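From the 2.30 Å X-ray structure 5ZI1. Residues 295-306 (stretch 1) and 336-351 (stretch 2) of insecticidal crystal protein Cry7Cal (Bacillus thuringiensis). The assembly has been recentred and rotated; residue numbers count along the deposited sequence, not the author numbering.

Stretch 1 295-306: WLTKINVRARVV
Stretch 2 336-351: GTSSGSTLSHTFDLLS

Stretch 1 is β strand throughout, 295-306, and stretch 2 supplies the antiparallel partner strand 343-348. The two axes come within 4.6 Å, their N-to-C directions differ by 170°, and the contact buries 961 Å² summed over both sides. The register pairs A303 with L343, V301 with H345 and I299 with F347 as hydrogen-bonded pairs (CA-CA 5.0, 5.3 and 5.1 Å), alternating with the non-hydrogen-bonded pairs R302-S344, N300-T346 and K298-D348 (4.6, 4.4 and 4.8 Å).

Stretch 2 enters as loop. G336 has phi/psi 63/-134, and T337 (-159/166, chi1 t) accepts a hydrogen bond at OG1 from S339 N, 3.0 Å. S338 to S341 form a type II turn: S339 lies at -56/132 and G340 at 81/-3, a positive phi that favours glycine. The turn is closed by S341 N to S338 O, 3.0 Å, and reinforced by S341 OG (chi1 p) donating to S338 O at 2.6 Å. It packs against arginine aliphatic carbons, with R302 CG 3.9 Å from S338 CB, R302 CB 3.7 Å from S341 CB, and R304 CB 3.4 Å from G340 O.

T342 (-120/1, chi1 p) leads into the strand. Its N donates to A303 O at 3.1 Å, and L343 N reaches the same oxygen at 3.0 Å, but with an angle of 129° that makes this bond weak. The return bond, A303 N to L343 O, is 3.0 Å at 160°. A water bridges T342 OG1 (2.6 Å) and V305 N (2.9 Å), accepting from the latter. L343 (chi1 m, chi2 t) puts CB 4.2 Å from A303 CB and CD1 4.0 Å from V305 CG2.

S344 (-159/137, chi1 t) shares a face with R302, N300 and T346. N300 (chi1 t) turns its amide back across the strands, so that ND2 donates to S344 OG at 3.3 Å and to T346 OG1 (T346 chi1 m) at 3.0 Å. R302 NH1 lies 3.0 Å from S344 OG, but the angle is too poor for a hydrogen bond. Between these residues, H345 (-142/139, chi1 t) makes the reciprocal pair V301 N to H345 O, 2.9 Å, and H345 N to V301 O, 3.0 Å; the end of its side chain leads away from stretch 1.

F347 (-89/128, chi1 m, chi2 87°) repeats the pattern with I299: F347 N to I299 O is 2.8 Å and I299 N to F347 O is 3.1 Å. Its CD1 lies 4.0 Å from I299 CB. Across the next non-hydrogen-bonded pair, D348 (chi1 m) brings OD2 to 3.7 Å from K298 CG.

Beyond the strand, T297 O accepts from both L349 N (2.9 Å, 155°) and L350 N (3.2 Å, 137°), as L349 adopts -113/-6. L349 (chi1 m, chi2 t) places CD1 3.8 Å from I299 CD1 and 3.9 Å from L296 CD2, while L350 CB (chi1 t) sits 4.1 Å from T297 CB. S351 (85/-9) makes no contact.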

# COMPACT_ATOMS: atom_id res chain seq x y z
N TRP A 295 13.75 6.88 -0.95
CA TRP A 295 14.33 5.94 -1.90
C TRP A 295 15.65 5.44 -1.34
O TRP A 295 16.49 6.25 -0.93
CB TRP A 295 14.54 6.60 -3.26
CG TRP A 295 13.28 7.21 -3.77
CD1 TRP A 295 12.77 8.44 -3.45
CD2 TRP A 295 12.34 6.60 -4.66
NE1 TRP A 295 11.58 8.63 -4.10
CE2 TRP A 295 11.29 7.52 -4.84
CE3 TRP A 295 12.28 5.37 -5.31
CZ2 TRP A 295 10.19 7.25 -5.66
CZ3 TRP A 295 11.21 5.10 -6.13
CH2 TRP A 295 10.17 6.04 -6.29
N LEU A 296 15.82 4.12 -1.30
CA LEU A 296 17.03 3.55 -0.72
C LEU A 296 18.18 3.73 -1.69
O LEU A 296 18.11 3.27 -2.83
CB LEU A 296 16.81 2.08 -0.41
CG LEU A 296 17.92 1.38 0.36
CD1 LEU A 296 18.25 2.16 1.60
CD2 LEU A 296 17.50 -0.04 0.71
N THR A 297 19.24 4.41 -1.26
CA THR A 297 20.38 4.59 -2.15
C THR A 297 21.64 3.84 -1.72
O THR A 297 22.54 3.67 -2.55
CB THR A 297 20.70 6.08 -2.31
OG1 THR A 297 21.18 6.60 -1.06
CG2 THR A 297 19.44 6.86 -2.70
N LYS A 298 21.73 3.38 -0.47
CA LYS A 298 22.94 2.69 -0.02
C LYS A 298 22.63 1.83 1.20
O LYS A 298 21.75 2.17 1.99
CB LYS A 298 24.06 3.68 0.32
CG LYS A 298 25.14 3.83 -0.75
CD LYS A 298 25.84 5.19 -0.67
CE LYS A 298 26.45 5.47 0.70
NZ LYS A 298 26.64 6.95 0.93
N ILE A 299 23.35 0.72 1.34
CA ILE A 299 23.35 -0.07 2.57
C ILE A 299 24.78 -0.44 2.90
O ILE A 299 25.51 -0.97 2.06
CB ILE A 299 22.53 -1.37 2.45
CG1 ILE A 299 21.13 -1.13 1.93
CG2 ILE A 299 22.48 -2.06 3.81
CD1 ILE A 299 20.43 -2.42 1.58
N ASN A 300 25.18 -0.20 4.14
CA ASN A 300 26.47 -0.67 4.61
C ASN A 300 26.27 -1.70 5.73
O ASN A 300 25.41 -1.51 6.60
CB ASN A 300 27.35 0.47 5.12
CG ASN A 300 28.69 -0.04 5.68
OD1 ASN A 300 28.97 0.08 6.88
ND2 ASN A 300 29.49 -0.65 4.81
N VAL A 301 27.05 -2.77 5.70
CA VAL A 301 27.04 -3.76 6.77
C VAL A 301 28.45 -3.86 7.34
O VAL A 301 29.43 -3.87 6.59
CB VAL A 301 26.55 -5.13 6.27
CG1 VAL A 301 26.85 -6.24 7.29
CG2 VAL A 301 25.08 -5.08 5.97
N ARG A 302 28.54 -3.88 8.67
CA ARG A 302 29.78 -4.18 9.38
C ARG A 302 29.59 -5.48 10.15
O ARG A 302 28.57 -5.66 10.83
CB ARG A 302 30.18 -3.08 10.36
CG ARG A 302 30.47 -1.76 9.72
CD ARG A 302 31.51 -1.86 8.66
NE ARG A 302 32.40 -0.70 8.75
CZ ARG A 302 32.44 0.29 7.86
NH1 ARG A 302 31.64 0.26 6.79
NH2 ARG A 302 33.28 1.30 8.04
N ALA A 303 30.60 -6.36 10.08
CA ALA A 303 30.47 -7.67 10.68
C ALA A 303 31.81 -8.11 11.24
O ALA A 303 32.87 -7.60 10.86
CB ALA A 303 29.94 -8.69 9.66
N ARG A 304 31.75 -9.05 12.18
CA ARG A 304 32.95 -9.62 12.78
C ARG A 304 32.75 -11.11 12.92
O ARG A 304 31.62 -11.61 12.87
CB ARG A 304 33.27 -8.99 14.14
CG ARG A 304 32.33 -9.42 15.26
CD ARG A 304 32.67 -8.69 16.55
NE ARG A 304 31.62 -8.89 17.55
CZ ARG A 304 31.70 -9.72 18.57
NH1 ARG A 304 30.67 -9.83 19.41
NH2 ARG A 304 32.80 -10.44 18.77
N VAL A 305 33.86 -11.82 13.07
CA VAL A 305 33.91 -13.28 13.15
C VAL A 305 34.01 -13.70 14.60
O VAL A 305 34.79 -13.13 15.37
CB VAL A 305 35.11 -13.83 12.34
CG1 VAL A 305 35.14 -15.34 12.37
CG2 VAL A 305 35.09 -13.31 10.91
N VAL A 306 33.22 -14.69 14.98
CA VAL A 306 33.29 -15.27 16.31
C VAL A 306 33.46 -16.77 16.16
O VAL A 306 33.07 -17.36 15.15
CB VAL A 306 32.04 -14.95 17.16
CG1 VAL A 306 31.93 -13.45 17.41
CG2 VAL A 306 30.80 -15.49 16.48
N GLY A 336 23.53 -0.21 15.51
CA GLY A 336 24.64 -0.97 16.07
C GLY A 336 25.91 -0.14 16.13
O GLY A 336 25.91 1.01 16.56
N THR A 337 27.02 -0.75 15.70
CA THR A 337 28.30 -0.06 15.75
C THR A 337 29.26 -0.72 14.76
O THR A 337 29.00 -1.82 14.26
CB THR A 337 28.90 -0.07 17.16
OG1 THR A 337 30.22 0.50 17.13
CG2 THR A 337 28.96 -1.51 17.71
N SER A 338 30.36 -0.03 14.49
CA SER A 338 31.44 -0.59 13.69
C SER A 338 32.63 -1.01 14.53
O SER A 338 33.52 -1.71 14.02
CB SER A 338 31.89 0.42 12.63
OG SER A 338 32.39 1.58 13.26
N SER A 339 32.68 -0.62 15.80
CA SER A 339 33.75 -1.05 16.68
C SER A 339 33.84 -2.57 16.72
O SER A 339 32.83 -3.25 16.90
CB SER A 339 33.53 -0.50 18.08
OG SER A 339 34.47 -1.06 18.98
N GLY A 340 35.06 -3.09 16.56
CA GLY A 340 35.30 -4.52 16.58
C GLY A 340 34.98 -5.23 15.28
O GLY A 340 35.21 -6.45 15.18
N SER A 341 34.47 -4.52 14.28
CA SER A 341 34.19 -5.13 13.00
C SER A 341 35.48 -5.26 12.20
O SER A 341 36.34 -4.38 12.23
CB SER A 341 33.19 -4.30 12.21
OG SER A 341 33.77 -3.06 11.86
N THR A 342 35.60 -6.37 11.48
CA THR A 342 36.71 -6.63 10.57
C THR A 342 36.23 -6.82 9.14
O THR A 342 37.04 -7.09 8.25
CB THR A 342 37.49 -7.89 11.01
OG1 THR A 342 36.60 -9.01 11.04
CG2 THR A 342 38.08 -7.71 12.39
N LEU A 343 34.92 -6.69 8.91
CA LEU A 343 34.31 -6.96 7.61
C LEU A 343 33.30 -5.87 7.32
O LEU A 343 32.70 -5.29 8.23
CB LEU A 343 33.61 -8.33 7.56
CG LEU A 343 34.40 -9.55 8.04
CD1 LEU A 343 33.47 -10.71 8.40
CD2 LEU A 343 35.45 -9.99 7.01
N SER A 344 33.11 -5.60 6.03
CA SER A 344 32.33 -4.47 5.57
C SER A 344 31.88 -4.72 4.15
O SER A 344 32.66 -5.20 3.33
CB SER A 344 33.14 -3.17 5.65
OG SER A 344 32.42 -2.10 5.07
N HIS A 345 30.62 -4.40 3.86
CA HIS A 345 30.16 -4.40 2.48
C HIS A 345 29.21 -3.23 2.28
O HIS A 345 28.38 -2.93 3.15
CB HIS A 345 29.48 -5.71 2.09
CG HIS A 345 29.27 -5.86 0.61
ND1 HIS A 345 28.21 -5.26 -0.06
CD2 HIS A 345 29.99 -6.51 -0.33
CE1 HIS A 345 28.29 -5.57 -1.34
NE2 HIS A 345 29.36 -6.32 -1.53
N THR A 346 29.34 -2.57 1.14
CA THR A 346 28.46 -1.46 0.80
C THR A 346 27.74 -1.81 -0.49
O THR A 346 28.38 -2.08 -1.51
CB THR A 346 29.25 -0.15 0.66
OG1 THR A 346 29.88 0.15 1.91
CG2 THR A 346 28.31 0.99 0.31
N PHE A 347 26.42 -1.87 -0.43
CA PHE A 347 25.60 -1.95 -1.63
C PHE A 347 25.28 -0.54 -2.10
O PHE A 347 24.80 0.28 -1.31
CB PHE A 347 24.30 -2.71 -1.36
CG PHE A 347 24.45 -4.11 -0.78
CD1 PHE A 347 24.55 -4.30 0.59
CD2 PHE A 347 24.38 -5.22 -1.60
CE1 PHE A 347 24.63 -5.60 1.13
CE2 PHE A 347 24.45 -6.51 -1.07
CZ PHE A 347 24.56 -6.70 0.30
N ASP A 348 25.55 -0.24 -3.37
CA ASP A 348 25.21 1.05 -3.96
C ASP A 348 23.94 0.87 -4.78
O ASP A 348 23.95 0.24 -5.84
CB ASP A 348 26.35 1.58 -4.82
CG ASP A 348 27.64 1.77 -4.03
OD1 ASP A 348 28.60 0.98 -4.25
OD2 ASP A 348 27.71 2.71 -3.20
N LEU A 349 22.83 1.41 -4.27
CA LEU A 349 21.51 1.10 -4.81
C LEU A 349 20.81 2.26 -5.51
O LEU A 349 19.75 2.03 -6.11
CB LEU A 349 20.61 0.55 -3.71
CG LEU A 349 21.24 -0.58 -2.90
CD1 LEU A 349 20.22 -1.10 -1.93
CD2 LEU A 349 21.75 -1.70 -3.79
N LEU A 350 21.35 3.48 -5.47
CA LEU A 350 20.81 4.56 -6.30
C LEU A 350 20.59 4.05 -7.72
O LEU A 350 21.44 3.34 -8.28
CB LEU A 350 21.77 5.75 -6.29
CG LEU A 350 21.41 6.91 -7.22
CD1 LEU A 350 20.08 7.55 -6.83
CD2 LEU A 350 22.51 7.97 -7.31
N SER A 351 19.42 4.35 -8.27
CA SER A 351 18.96 4.07 -9.63
C SER A 351 18.37 2.67 -9.77
O SER A 351 17.85 2.36 -10.85
CB SER A 351 20.03 4.16 -10.73
OG SER A 351 21.16 3.32 -10.48
O HOH W 1 36.44 -10.49 13.12